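MOSUB1, transcription cofactor (Magnaporthe oryzae, PDB 4AGH) binds single-stranded DNA and, as a member of the PC4 family, probably acts as a transcriptional coactivator. Local coordinates at residues Q93-A96 with F97-I101. Numbering follows the deposited sequence.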
ATOM      1  N   GLN A  93       4.134   5.907   8.076  1.00 20.07           N
ATOM      2  CA  GLN A  93       3.974   4.521   7.630  1.00 18.31           C
ATOM      3  C   GLN A  93       4.336   4.412   6.161  1.00 20.05           C
ATOM      4  O   GLN A  93       4.984   3.456   5.733  1.00 18.46           O
ATOM      5  CB  GLN A  93       2.536   4.036   7.861  1.00 17.64           C
ATOM      6  CG  GLN A  93       2.226   3.797   9.332  1.00 19.00           C
ATOM      7  CD  GLN A  93       0.741   3.834   9.626  1.00 18.83           C
ATOM      8  OE1 GLN A  93      -0.080   3.854   8.711  1.00 18.22           O
ATOM      9  NE2 GLN A  93       0.389   3.843  10.911  1.00 20.30           N
ATOM     10  N   TYR A  94       3.930   5.413   5.388  1.00 18.39           N
ATOM     11  CA  TYR A  94       4.234   5.424   3.963  1.00 17.53           C
ATOM     12  C   TYR A  94       5.746   5.527   3.728  1.00 18.77           C
ATOM     13  O   TYR A  94       6.296   4.792   2.897  1.00 19.71           O
ATOM     14  CB  TYR A  94       3.493   6.560   3.260  1.00 17.67           C
ATOM     15  CG  TYR A  94       3.883   6.760   1.815  1.00 18.25           C
ATOM     16  CD1 TYR A  94       3.434   5.891   0.826  1.00 19.16           C
ATOM     17  CD2 TYR A  94       4.681   7.828   1.438  1.00 17.83           C
ATOM     18  CE1 TYR A  94       3.785   6.073  -0.494  1.00 17.51           C
ATOM     19  CE2 TYR A  94       5.035   8.024   0.113  1.00 19.42           C
ATOM     20  CZ  TYR A  94       4.584   7.146  -0.848  1.00 18.82           C
ATOM     21  OH  TYR A  94       4.937   7.338  -2.162  1.00 21.83           O
ATOM     22  N   THR A  95       6.425   6.401   4.468  1.00 19.57           N
ATOM     23  CA  THR A  95       7.877   6.514   4.304  1.00 21.18           C
ATOM     24  C   THR A  95       8.617   5.245   4.759  1.00 25.24           C
ATOM     25  O   THR A  95       9.637   4.873   4.177  1.00 22.22           O
ATOM     26  CB  THR A  95       8.451   7.779   4.977  1.00 28.77           C
ATOM     27  OG1 THR A  95       8.234   7.728   6.393  1.00 31.22           O
ATOM     28  CG2 THR A  95       7.772   9.024   4.408  1.00 24.95           C
ATOM     29  N   ALA A  96       8.102   4.576   5.789  1.00 23.13           N
ATOM     30  CA  ALA A  96       8.672   3.289   6.206  1.00 22.44           C
ATOM     31  C   ALA A  96       8.475   2.238   5.122  1.00 22.51           C
ATOM     32  O   ALA A  96       9.345   1.403   4.882  1.00 24.06           O
ATOM     33  CB  ALA A  96       8.051   2.825   7.520  1.00 24.20           C
ATOM     34  N   PHE A  97       7.315   2.272   4.472  1.00 19.16           N
ATOM     35  CA  PHE A  97       7.067   1.424   3.315  1.00 19.06           C
ATOM     36  C   PHE A  97       8.081   1.725   2.206  1.00 20.07           C
ATOM     37  O   PHE A  97       8.680   0.814   1.635  1.00 18.69           O
ATOM     38  CB  PHE A  97       5.632   1.612   2.824  1.00 18.91           C
ATOM     39  CG  PHE A  97       5.337   0.930   1.524  1.00 23.03           C
ATOM     40  CD1 PHE A  97       5.381  -0.449   1.420  1.00 24.38           C
ATOM     41  CD2 PHE A  97       5.031   1.671   0.399  1.00 40.20           C
ATOM     42  CE1 PHE A  97       5.094  -1.079   0.222  1.00 23.90           C
ATOM     43  CE2 PHE A  97       4.768   1.045  -0.799  1.00 39.22           C
ATOM     44  CZ  PHE A  97       4.791  -0.337  -0.884  1.00 36.17           C
ATOM     45  N   LEU A  98       8.313   3.004   1.928  1.00 17.56           N
ATOM     46  CA  LEU A  98       9.306   3.350   0.909  1.00 17.90           C
ATOM     47  C   LEU A  98      10.678   2.749   1.223  1.00 22.75           C
ATOM     48  O   LEU A  98      11.403   2.323   0.322  1.00 22.13           O
ATOM     49  CB  LEU A  98       9.443   4.874   0.781  1.00 20.04           C
ATOM     50  CG  LEU A  98       8.224   5.619   0.234  1.00 22.35           C
ATOM     51  CD1 LEU A  98       8.555   7.107   0.057  1.00 26.00           C
ATOM     52  CD2 LEU A  98       7.786   5.007  -1.091  1.00 22.61           C
ATOM     53  N   LYS A  99      11.052   2.753   2.498  1.00 21.18           N
ATOM     54  CA  LYS A  99      12.369   2.266   2.893  1.00 25.27           C
ATOM     55  C   LYS A  99      12.464   0.753   2.719  1.00 23.14           C
ATOM     56  O   LYS A  99      13.552   0.214   2.491  1.00 25.92           O
ATOM     57  CB  LYS A  99      12.684   2.651   4.338  1.00 31.23           C
ATOM     58  CG  LYS A  99      12.771   4.152   4.582  1.00 46.87           C
ATOM     59  CD  LYS A  99      13.463   4.461   5.908  1.00 63.61           C
ATOM     60  CE  LYS A  99      13.257   5.916   6.324  1.00 70.62           C
ATOM     61  NZ  LYS A  99      11.853   6.192   6.749  1.00 74.03           N
ATOM     62  N   ALA A 100      11.322   0.074   2.811  1.00 21.09           N
ATOM     63  CA  ALA A 100      11.269  -1.385   2.645  1.00 25.52           C
ATOM     64  C   ALA A 100      11.195  -1.840   1.182  1.00 20.03           C
ATOM     65  O   ALA A 100      11.445  -3.003   0.881  1.00 21.42           O
ATOM     66  CB  ALA A 100      10.080  -1.962   3.411  1.00 23.48           C
ATOM     67  N   ILE A 101      10.839  -0.932   0.284  1.00 20.15           N
ATOM     68  CA  ILE A 101      10.621  -1.283  -1.118  1.00 18.34           C
ATOM     69  C   ILE A 101      11.819  -1.988  -1.803  1.00 20.66           C
ATOM     70  O   ILE A 101      11.629  -2.961  -2.523  1.00 21.67           O
ATOM     71  CB  ILE A 101      10.123  -0.067  -1.928  1.00 21.45           C
ATOM     72  CG1 ILE A 101       8.626   0.155  -1.659  1.00 23.57           C
ATOM     73  CG2 ILE A 101      10.365  -0.267  -3.408  1.00 23.69           C
ATOM     74  CD1 ILE A 101       8.071   1.407  -2.320  1.00 26.56           C
TER
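Phe97, Leu98, Lys99 and Ala100 donate their backbone N-H groups to the carbonyl oxygens of Gln93, Tyr94, Thr95 and Ala96, the i to i+4 ladder of an alpha-helix. It slackens along its course: Phe97 N lies 2.9 Å from Gln93 O, whereas Ala100 N lies 3.2 Å from Ala96 O. On this frame residues four apart fall on the same flank, and Tyr94 with Leu98 illustrates what that spacing allows. The leucine lies over one face of the phenol in a CH-pi contact, its CG 4.2 Å from the centroid of the Tyr94 ring and 20° off the ring normal. Both methyls reach the far half of the ring: Leu98 CD1 is 3.6 Å from Tyr94 CE2, while Leu98 CD2 lies 3.8 Å from Tyr94 OH. Tyr94 has its CG anti to the backbone N (chi1 173°), and Leu98 has its own anti to the carbonyl carbon, a pairing that brings the branched end across the ring.

On another flank Thr95 and Lys99 run alongside each other in the same direction. The lysine chain, bent at its last torsion (chi4 71°), curls NZ back over the Thr95 backbone, 3.6 Å from Thr95 O, while the threonine hydroxyl is hydrogen-bonded to Asp92 O in the preceding turn.

These turns belong to helix 91-110, which follows directly on strand 86-90; Gln93 OE1 accepts bonds from Thr90 N at the junction and from Arg55 NH1 of the second subunit. The helix packs against that subunit: Phe97 and Ile101 each meet their counterparts of the second subunit, Tyr94 OH is hydrogen-bonded to Asn105 OD1 of the second subunit, and Phe97 also packs on Val57 of the second subunit, in that subunit's strand 55-62.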